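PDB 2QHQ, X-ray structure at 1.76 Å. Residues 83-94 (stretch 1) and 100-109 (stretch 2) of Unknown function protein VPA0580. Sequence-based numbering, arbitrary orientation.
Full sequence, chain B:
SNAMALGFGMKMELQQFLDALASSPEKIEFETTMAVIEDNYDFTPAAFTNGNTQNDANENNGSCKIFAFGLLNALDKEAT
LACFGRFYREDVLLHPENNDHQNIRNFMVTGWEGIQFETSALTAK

Stretch 1 (83-94) CFGRFYREDVLL
Stretch 2, residues 100-109: DHQNIRNFMV

The carboxylates of Asp91 and Asp100 approach each other to 3.7 Å (OD2 to OD2), a like-charge proximity eased by the partners around them. His101 NE2 donates a hydrogen bond to Asp91 OD2 (3.0 Å, 161°), while Arg105 NH2 forms a salt bridge with Asp100 OD1 (2.8 Å) and Arg105 NE reaches Asp100 O (2.8 Å). One water donates to both Asp91 O (2.7 Å) and Asp100 OD2 (2.6 Å), joining the stretches.

Asp91 and Arg105 belong to two nearly perpendicular helices, one beginning at Arg86 and the other at Gln102 and running on beyond Val109, whose axes cross at -91° and approach to 10.4 Å. Gly85 (phi/psi 54/-132) N-caps the first helix, which widens into a pi-type turn at 87-92, spanned by a weak bond from Val92 N to Phe87 O (3.0 Å) and flanked by Asp91 N to Arg86 O (3.0 Å) and Leu93 N to Tyr88 O (2.9 Å). His101 (47/56) N-caps the second helix. The register pairs Tyr88 with Ile104 (CA to CA 6.8 Å) and Val92 with Arg105 (CA to CA 7.1 Å).

Ile104 (chi1 m, chi2 t) points toward stretch 1 and has the largest covered area. Its CG1 lies over the Phe84 ring, 3.7 Å from the centroid, and its CD1 is 3.6 Å from Phe87 CB; its CG2 is 3.8 Å from both Tyr88 CD1 and Val92 CG2. Phe84 and Phe87 adopt chi1 m, Tyr88 and Val92 t. Phe87 CB covers one face of the His101 imidazole (chi1 -45°, chi2 -71°), 4.1 Å from its centroid, whereas the two rings meet obliquely, with planes at 39°. Asp91 OD2 lies at the imidazole edge, near its plane.

One turn beyond Ile104, selenomethionine Met108 (m, t, p) places SE 3.6 Å from Val92 CG1 and at the Tyr88 ring edge, 4.0 Å from CE1 of Tyr88. The extended Arg105 (m, t, t) lays its guanidinium face against Val92, with NH2 3.6 Å from Val92 CA.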

# COMPACT_ATOMS: atom_id res chain seq x y z
N CYS B 83 10.04 0.68 -9.98
CA CYS B 83 9.83 -0.74 -10.26
C CYS B 83 9.60 -1.01 -11.75
O CYS B 83 9.83 -2.12 -12.22
CB CYS B 83 8.65 -1.27 -9.46
SG CYS B 83 9.07 -1.50 -7.70
N PHE B 84 9.12 0.01 -12.48
CA PHE B 84 8.97 -0.14 -13.93
C PHE B 84 10.29 -0.09 -14.69
O PHE B 84 10.30 -0.30 -15.92
CB PHE B 84 8.02 0.90 -14.53
CG PHE B 84 6.57 0.71 -14.15
CD1 PHE B 84 5.71 -0.06 -14.96
CD2 PHE B 84 6.06 1.30 -13.00
CE1 PHE B 84 4.33 -0.19 -14.63
CE2 PHE B 84 4.69 1.15 -12.65
CZ PHE B 84 3.84 0.41 -13.45
N GLY B 85 11.40 0.16 -13.98
CA GLY B 85 12.74 0.13 -14.61
C GLY B 85 12.81 1.04 -15.83
O GLY B 85 12.35 2.19 -15.77
N ARG B 86 13.34 0.51 -16.93
CA ARG B 86 13.54 1.30 -18.15
C ARG B 86 12.24 1.81 -18.79
O ARG B 86 12.27 2.83 -19.48
CB ARG B 86 14.34 0.52 -19.20
CG ARG B 86 15.78 0.27 -18.85
CD ARG B 86 16.45 -0.57 -19.95
NE ARG B 86 17.69 -1.17 -19.44
CZ ARG B 86 18.92 -0.73 -19.72
NH1 ARG B 86 19.11 0.32 -20.51
NH2 ARG B 86 19.98 -1.35 -19.20
N PHE B 87 11.11 1.14 -18.56
CA PHE B 87 9.83 1.65 -19.08
C PHE B 87 9.56 3.05 -18.53
O PHE B 87 9.04 3.92 -19.25
CB PHE B 87 8.63 0.74 -18.73
CG PHE B 87 8.64 -0.59 -19.42
CD1 PHE B 87 8.91 -0.71 -20.78
CD2 PHE B 87 8.31 -1.74 -18.71
CE1 PHE B 87 8.86 -1.95 -21.42
CE2 PHE B 87 8.27 -2.99 -19.33
CZ PHE B 87 8.55 -3.10 -20.68
N TYR B 88 9.89 3.25 -17.25
CA TYR B 88 9.79 4.56 -16.63
C TYR B 88 11.00 5.42 -16.96
O TYR B 88 10.86 6.51 -17.48
CB TYR B 88 9.67 4.40 -15.10
CG TYR B 88 9.76 5.70 -14.32
CD1 TYR B 88 8.84 6.72 -14.53
CD2 TYR B 88 10.74 5.88 -13.34
CE1 TYR B 88 8.90 7.91 -13.79
CE2 TYR B 88 10.81 7.06 -12.60
CZ TYR B 88 9.89 8.06 -12.84
OH TYR B 88 9.95 9.23 -12.11
N ARG B 89 12.20 4.91 -16.69
CA ARG B 89 13.39 5.76 -16.77
C ARG B 89 13.77 6.16 -18.20
O ARG B 89 14.35 7.24 -18.38
CB ARG B 89 14.59 5.06 -16.12
CG ARG B 89 14.55 5.14 -14.62
CD ARG B 89 15.78 4.53 -13.99
NE ARG B 89 15.73 3.06 -13.94
CZ ARG B 89 16.40 2.25 -14.76
NH1 ARG B 89 17.17 2.72 -15.72
NH2 ARG B 89 16.28 0.94 -14.60
N GLU B 90 13.46 5.31 -19.18
CA GLU B 90 13.79 5.57 -20.60
C GLU B 90 12.55 5.91 -21.40
O GLU B 90 12.43 7.03 -21.89
CB GLU B 90 14.48 4.37 -21.27
CG GLU B 90 15.86 4.08 -20.76
CD GLU B 90 16.53 2.86 -21.41
OE1 GLU B 90 15.94 2.16 -22.30
OE2 GLU B 90 17.67 2.59 -21.02
N ASP B 91 11.64 4.94 -21.53
CA ASP B 91 10.50 5.08 -22.45
C ASP B 91 9.70 6.33 -22.08
O ASP B 91 9.34 7.15 -22.95
CB ASP B 91 9.58 3.84 -22.39
CG ASP B 91 10.19 2.59 -23.01
OD1 ASP B 91 11.37 2.31 -22.74
OD2 ASP B 91 9.48 1.88 -23.79
N VAL B 92 9.45 6.51 -20.78
CA VAL B 92 8.59 7.59 -20.38
C VAL B 92 9.36 8.88 -20.10
O VAL B 92 9.03 9.91 -20.69
CB VAL B 92 7.69 7.20 -19.16
CG1 VAL B 92 6.94 8.41 -18.68
CG2 VAL B 92 6.67 6.11 -19.56
N LEU B 93 10.36 8.83 -19.22
CA LEU B 93 11.02 10.06 -18.77
C LEU B 93 11.78 10.78 -19.89
O LEU B 93 11.83 12.01 -19.90
CB LEU B 93 11.96 9.84 -17.57
CG LEU B 93 11.30 9.58 -16.21
CD1 LEU B 93 12.37 9.44 -15.13
CD2 LEU B 93 10.27 10.65 -15.83
N LEU B 94 12.35 10.02 -20.83
CA LEU B 94 13.15 10.62 -21.90
C LEU B 94 12.29 11.12 -23.06
O LEU B 94 12.75 11.88 -23.90
CB LEU B 94 14.21 9.64 -22.42
CG LEU B 94 15.21 9.16 -21.35
CD1 LEU B 94 16.16 8.15 -21.96
CD2 LEU B 94 15.95 10.33 -20.71
N ASP B 100 2.97 5.81 -24.99
CA ASP B 100 3.11 4.45 -24.47
C ASP B 100 3.01 4.42 -22.95
O ASP B 100 3.05 5.48 -22.30
CB ASP B 100 4.42 3.81 -24.94
CG ASP B 100 5.65 4.65 -24.64
OD1 ASP B 100 5.54 5.84 -24.23
OD2 ASP B 100 6.75 4.11 -24.81
N HIS B 101 2.86 3.22 -22.38
CA HIS B 101 2.82 3.04 -20.92
C HIS B 101 1.90 4.05 -20.23
O HIS B 101 2.31 4.79 -19.33
CB HIS B 101 4.24 3.14 -20.33
CG HIS B 101 5.26 2.38 -21.11
ND1 HIS B 101 5.31 1.00 -21.11
CD2 HIS B 101 6.26 2.79 -21.93
CE1 HIS B 101 6.28 0.60 -21.91
NE2 HIS B 101 6.87 1.66 -22.42
N GLN B 102 0.64 4.08 -20.66
CA GLN B 102 -0.33 5.02 -20.10
C GLN B 102 -0.46 4.91 -18.59
O GLN B 102 -0.72 5.90 -17.91
CB GLN B 102 -1.71 4.87 -20.77
CG GLN B 102 -1.84 5.63 -22.10
CD GLN B 102 -1.55 7.13 -21.98
OE1 GLN B 102 -2.08 7.82 -21.10
NE2 GLN B 102 -0.72 7.64 -22.88
N ASN B 103 -0.31 3.70 -18.05
CA ASN B 103 -0.37 3.58 -16.59
C ASN B 103 0.77 4.30 -15.87
O ASN B 103 0.55 4.92 -14.85
CB ASN B 103 -0.49 2.13 -16.16
CG ASN B 103 -1.89 1.61 -16.35
OD1 ASN B 103 -2.79 1.98 -15.61
ND2 ASN B 103 -2.09 0.74 -17.34
N ILE B 104 1.98 4.20 -16.40
CA ILE B 104 3.10 4.97 -15.82
C ILE B 104 2.83 6.46 -15.93
O ILE B 104 2.98 7.19 -14.95
CB ILE B 104 4.46 4.64 -16.52
CG1 ILE B 104 4.80 3.16 -16.36
CG2 ILE B 104 5.58 5.50 -15.95
CD1 ILE B 104 6.11 2.73 -17.13
N ARG B 105 2.42 6.92 -17.11
CA ARG B 105 2.21 8.35 -17.35
C ARG B 105 1.10 8.91 -16.48
O ARG B 105 1.24 10.00 -15.97
CB ARG B 105 1.97 8.63 -18.83
CG ARG B 105 3.17 8.28 -19.71
CD ARG B 105 2.87 8.48 -21.20
NE ARG B 105 4.04 8.06 -21.98
CZ ARG B 105 5.11 8.82 -22.23
NH1 ARG B 105 5.20 10.08 -21.77
NH2 ARG B 105 6.10 8.31 -22.94
N ASN B 106 0.04 8.14 -16.26
CA ASN B 106 -1.05 8.57 -15.39
C ASN B 106 -0.65 8.59 -13.93
O ASN B 106 -0.99 9.51 -13.21
CB ASN B 106 -2.31 7.72 -15.59
CG ASN B 106 -3.21 8.28 -16.69
OD1 ASN B 106 -4.00 9.21 -16.46
ND2 ASN B 106 -3.06 7.75 -17.88
N PHE B 107 0.11 7.59 -13.52
CA PHE B 107 0.48 7.48 -12.11
C PHE B 107 1.44 8.62 -11.73
O PHE B 107 1.41 9.10 -10.61
CB PHE B 107 1.10 6.12 -11.85
CG PHE B 107 1.43 5.85 -10.40
CD1 PHE B 107 0.42 5.50 -9.50
CD2 PHE B 107 2.75 5.90 -9.95
CE1 PHE B 107 0.73 5.22 -8.15
CE2 PHE B 107 3.07 5.63 -8.61
CZ PHE B 107 2.05 5.29 -7.71
N MSE B 108 2.29 9.04 -12.67
CA MSE B 108 3.14 10.22 -12.47
C MSE B 108 2.36 11.49 -12.12
O MSE B 108 2.86 12.38 -11.40
CB MSE B 108 3.95 10.47 -13.75
CG MSE B 108 5.19 9.65 -13.82
SE MSE B 108 5.91 9.91 -15.62
CE MSE B 108 6.66 11.68 -15.40
N VAL B 109 1.14 11.58 -12.63
CA VAL B 109 0.31 12.77 -12.42
C VAL B 109 -0.48 12.66 -11.11
O VAL B 109 -0.38 13.54 -10.23
CB VAL B 109 -0.64 13.02 -13.63
CG1 VAL B 109 -1.59 14.22 -13.35
CG2 VAL B 109 0.16 13.24 -14.94
O HOH W 1 8.57 5.98 -25.26